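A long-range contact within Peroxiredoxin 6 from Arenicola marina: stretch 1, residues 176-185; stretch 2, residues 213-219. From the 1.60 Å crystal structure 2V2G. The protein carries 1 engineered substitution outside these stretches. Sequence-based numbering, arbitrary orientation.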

# COMPACT_ATOMS: atom_id res chain seq x y z
N ASP A 176 -8.37 -6.32 8.06
CA ASP A 176 -8.25 -7.70 7.59
C ASP A 176 -9.53 -8.32 7.00
O ASP A 176 -9.63 -9.55 6.82
N TRP A 177 -10.49 -7.47 6.65
CA TRP A 177 -11.73 -7.96 6.01
C TRP A 177 -11.46 -8.73 4.74
O TRP A 177 -10.64 -8.34 3.92
N GLN A 178 -12.20 -9.83 4.58
CA GLN A 178 -12.27 -10.53 3.30
C GLN A 178 -13.70 -10.51 2.77
O GLN A 178 -14.67 -10.51 3.58
N PRO A 179 -13.85 -10.46 1.43
CA PRO A 179 -15.19 -10.48 0.88
C PRO A 179 -16.07 -11.58 1.51
O PRO A 179 -15.66 -12.76 1.66
N GLY A 180 -17.29 -11.19 1.91
CA GLY A 180 -18.23 -12.06 2.55
C GLY A 180 -18.26 -11.89 4.06
O GLY A 180 -19.25 -12.24 4.70
N ASP A 181 -17.20 -11.26 4.62
CA ASP A 181 -17.11 -11.03 6.09
C ASP A 181 -18.01 -9.87 6.48
O ASP A 181 -18.27 -8.98 5.68
N ARG A 182 -18.40 -9.80 7.75
CA ARG A 182 -19.16 -8.64 8.19
C ARG A 182 -18.40 -7.28 8.02
O ARG A 182 -17.16 -7.24 8.07
N CYS A 183 -19.16 -6.22 7.72
CA CYS A 183 -18.66 -4.89 7.53
C CYS A 183 -19.08 -4.00 8.71
O CYS A 183 -19.90 -4.43 9.56
N MET A 184 -18.55 -2.78 8.74
CA MET A 184 -19.00 -1.81 9.70
C MET A 184 -19.94 -0.83 9.08
O MET A 184 -19.74 -0.39 7.96
N VAL A 185 -20.99 -0.48 9.82
CA VAL A 185 -21.92 0.58 9.39
C VAL A 185 -21.19 1.92 9.64
O VAL A 185 -20.63 2.13 10.71
N LEU A 213 -19.73 1.38 17.36
CA LEU A 213 -19.12 0.10 17.00
C LEU A 213 -20.24 -0.83 16.48
O LEU A 213 -20.86 -1.63 17.21
N ARG A 214 -20.54 -0.66 15.19
CA ARG A 214 -21.72 -1.22 14.56
C ARG A 214 -21.36 -2.14 13.41
O ARG A 214 -20.77 -1.71 12.42
N TYR A 215 -21.71 -3.40 13.56
CA TYR A 215 -21.41 -4.42 12.55
C TYR A 215 -22.69 -4.72 11.77
O TYR A 215 -23.80 -4.70 12.31
N THR A 216 -22.52 -5.13 10.53
CA THR A 216 -23.62 -5.69 9.76
C THR A 216 -23.11 -6.77 8.77
O THR A 216 -21.98 -6.66 8.30
N PRO A 217 -23.92 -7.79 8.43
CA PRO A 217 -23.48 -8.65 7.31
C PRO A 217 -23.17 -7.83 6.05
O PRO A 217 -23.77 -6.76 5.82
N GLN A 218 -22.23 -8.30 5.24
CA GLN A 218 -21.90 -7.58 4.05
C GLN A 218 -23.15 -7.46 3.16
O GLN A 218 -23.80 -8.48 2.85
N PRO A 219 -23.51 -6.22 2.79
CA PRO A 219 -24.67 -6.08 1.87
C PRO A 219 -24.39 -6.66 0.49
O PRO A 219 -23.27 -6.57 -0.00

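Contact between residues 176-185 and 213-219 of Peroxiredoxin 6, which together bury 696 Å² of surface. Strands 183-185 and 214-216 run antiparallel in register, Cys-183 opposite Thr-216 and Met-184 opposite Tyr-215. Three backbone hydrogen bonds join them: Cys-183 N gives to Thr-216 O (2.9 Å), Thr-216 N gives to Cys-183 O (2.9 Å), and Val-185 N gives to Arg-214 O (2.9 Å). Two of these acceptors also receive CA-H contacts, Cys-183 O from Tyr-215 CA (3.3 Å) and Arg-214 O from Met-184 CA (3.2 Å), as expected where antiparallel strands lie close.

On the face carrying Met-184 and Tyr-215, the tyrosine (chi1 m, chi2 92°) is sandwiched. The guanidinium of Arg-182 lies flat on one side of the ring, planes at 20°, with Arg-182 CZ 3.9 Å from the Tyr-215 ring centroid, a cation-pi contact. The arginine reaches this position with chi1 p and then an extended chain, chi2 and chi3 both t. Over the opposite ring face sits the methyl of Met-184, its CE 3.9 Å from the Tyr-215 centroid. All three methionine chi angles are m, and this curl brings the end of the side chain nearer the other stretch than its CA-to-CB bond suggests; Met-184 SD approaches Tyr-215 CD2 to 3.6 Å, obliquely to the ring.

The other face holds Cys-183 (m) and Thr-216 (t). Cys-183 SG rests 3.9 Å from Gln-218 CB, while Thr-216 CG2 meets Val-185 CG2 at 3.7 Å. Val-185 (t) points toward the partner stretch, and its CG1 lies over the guanidinium of Arg-214, 3.7 Å from Arg-214 NH2. Arg-214 (chi1 m, chi2 t, chi3 m) satisfies its NE through water 2, which accepts from Arg-214 NE (2.9 Å) and donates to Val-185 O (2.8 Å), so a single water links the arginine to the valine carbonyl across the stretches. Its NH1 and NH2 have partners elsewhere in the structure.

Gln-218 leaves its backbone sideways, but with chi1 and chi2 both t it extends into the loop of the first stretch. There its OE1 accepts from Gly-180 N (2.7 Å, N-H...O angle 160°) and lies at the edge of the Trp-177 ring, 3.2 Å from Trp-177 CZ2. Water 1 makes a second link between these residues, accepting from Gln-218 N (2.9 Å) and donating to Gly-180 O (2.8 Å), so both backbone polar atoms of the glycine are satisfied.

The loop that receives the glutamine is held by its own bonds. A type II turn from Gln-178 to Asp-181 is closed by Asp-181 N to Gln-178 O (2.8 Å), and its phi of 100° at Gly-180 favours glycine. Asp-181 (m) turns away from the second stretch, and its OD2 accepts from Gln-178 N (2.9 Å). Trp-177 (t) points toward that stretch, while its NE1 makes a weak hydrogen bond to Asp-181 O (3.2 Å).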

# COMPACT_ATOMS: atom_id res chain seq x y z
CB ASP A 176 -7.72 -8.59 8.71
CG ASP A 176 -6.35 -8.15 9.17
OD1 ASP A 176 -5.44 -7.89 8.37
OD2 ASP A 176 -6.23 -8.00 10.38
CB TRP A 177 -12.61 -6.78 5.73
CG TRP A 177 -13.84 -7.04 4.88
CD1 TRP A 177 -15.10 -7.34 5.30
CD2 TRP A 177 -13.91 -6.91 3.45
NE1 TRP A 177 -15.94 -7.41 4.22
CE2 TRP A 177 -15.24 -7.16 3.08
CE3 TRP A 177 -12.96 -6.58 2.44
CZ2 TRP A 177 -15.66 -7.08 1.74
CZ3 TRP A 177 -13.38 -6.49 1.16
CH2 TRP A 177 -14.71 -6.77 0.82
CB GLN A 178 -11.83 -11.98 3.42
CG GLN A 178 -10.35 -12.19 3.84
CD GLN A 178 -9.37 -11.83 2.73
OE1 GLN A 178 -8.23 -11.47 3.01
NE2 GLN A 178 -9.81 -11.89 1.47
CB PRO A 179 -14.96 -10.75 -0.61
CG PRO A 179 -13.65 -10.20 -0.90
CD PRO A 179 -12.82 -10.34 0.38
CB ASP A 181 -15.65 -10.67 6.51
CG ASP A 181 -14.68 -11.87 6.44
OD1 ASP A 181 -15.16 -13.03 6.30
OD2 ASP A 181 -13.43 -11.63 6.50
CB ARG A 182 -19.60 -8.81 9.64
CG ARG A 182 -18.46 -8.88 10.58
CD ARG A 182 -18.88 -9.28 11.96
NE ARG A 182 -17.68 -9.34 12.80
CZ ARG A 182 -17.72 -9.58 14.10
NH1 ARG A 182 -18.89 -9.70 14.72
NH2 ARG A 182 -16.58 -9.70 14.77
CB CYS A 183 -19.25 -4.33 6.22
SG CYS A 183 -18.73 -5.26 4.79
CB MET A 184 -17.80 -1.05 10.30
CG MET A 184 -16.63 -1.88 10.67
SD MET A 184 -16.96 -3.26 11.76
CE MET A 184 -17.71 -2.45 13.06
CB VAL A 185 -23.21 0.55 10.18
CG1 VAL A 185 -24.13 1.70 9.74
CG2 VAL A 185 -23.93 -0.78 9.92
CB LEU A 213 -18.41 -0.54 18.20
CG LEU A 213 -17.30 -1.54 17.84
CD1 LEU A 213 -16.19 -0.98 17.03
CD2 LEU A 213 -16.71 -2.04 19.14
CB ARG A 214 -22.69 -0.09 14.09
CG ARG A 214 -23.18 0.77 15.28
CD ARG A 214 -24.27 1.78 14.85
NE ARG A 214 -23.76 2.70 13.88
CZ ARG A 214 -24.49 3.59 13.22
NH1 ARG A 214 -25.79 3.67 13.42
NH2 ARG A 214 -23.92 4.39 12.34
CB TYR A 215 -20.98 -5.73 13.15
CG TYR A 215 -19.72 -5.77 13.99
CD1 TYR A 215 -19.80 -5.58 15.37
CD2 TYR A 215 -18.47 -6.03 13.43
CE1 TYR A 215 -18.68 -5.65 16.18
CE2 TYR A 215 -17.31 -6.09 14.25
CZ TYR A 215 -17.45 -5.92 15.63
OH TYR A 215 -16.35 -5.96 16.50
CB THR A 216 -24.39 -4.54 8.99
OG1 THR A 216 -25.60 -5.08 8.41
CG2 THR A 216 -23.47 -3.87 7.90
CB PRO A 217 -24.70 -9.53 7.03
CG PRO A 217 -25.49 -9.53 8.29
CD PRO A 217 -25.23 -8.18 8.96
CB GLN A 218 -20.77 -8.26 3.31
CG GLN A 218 -20.51 -7.66 1.93
CD GLN A 218 -19.26 -8.23 1.29
OE1 GLN A 218 -18.35 -8.71 1.99
NE2 GLN A 218 -19.13 -8.03 -0.02
CB PRO A 219 -24.87 -4.56 1.76
CG PRO A 219 -23.93 -3.94 2.65
CD PRO A 219 -22.96 -4.92 3.22
O HOH W 1 -21.32 -10.93 5.95
O HOH W 2 -21.00 3.31 13.21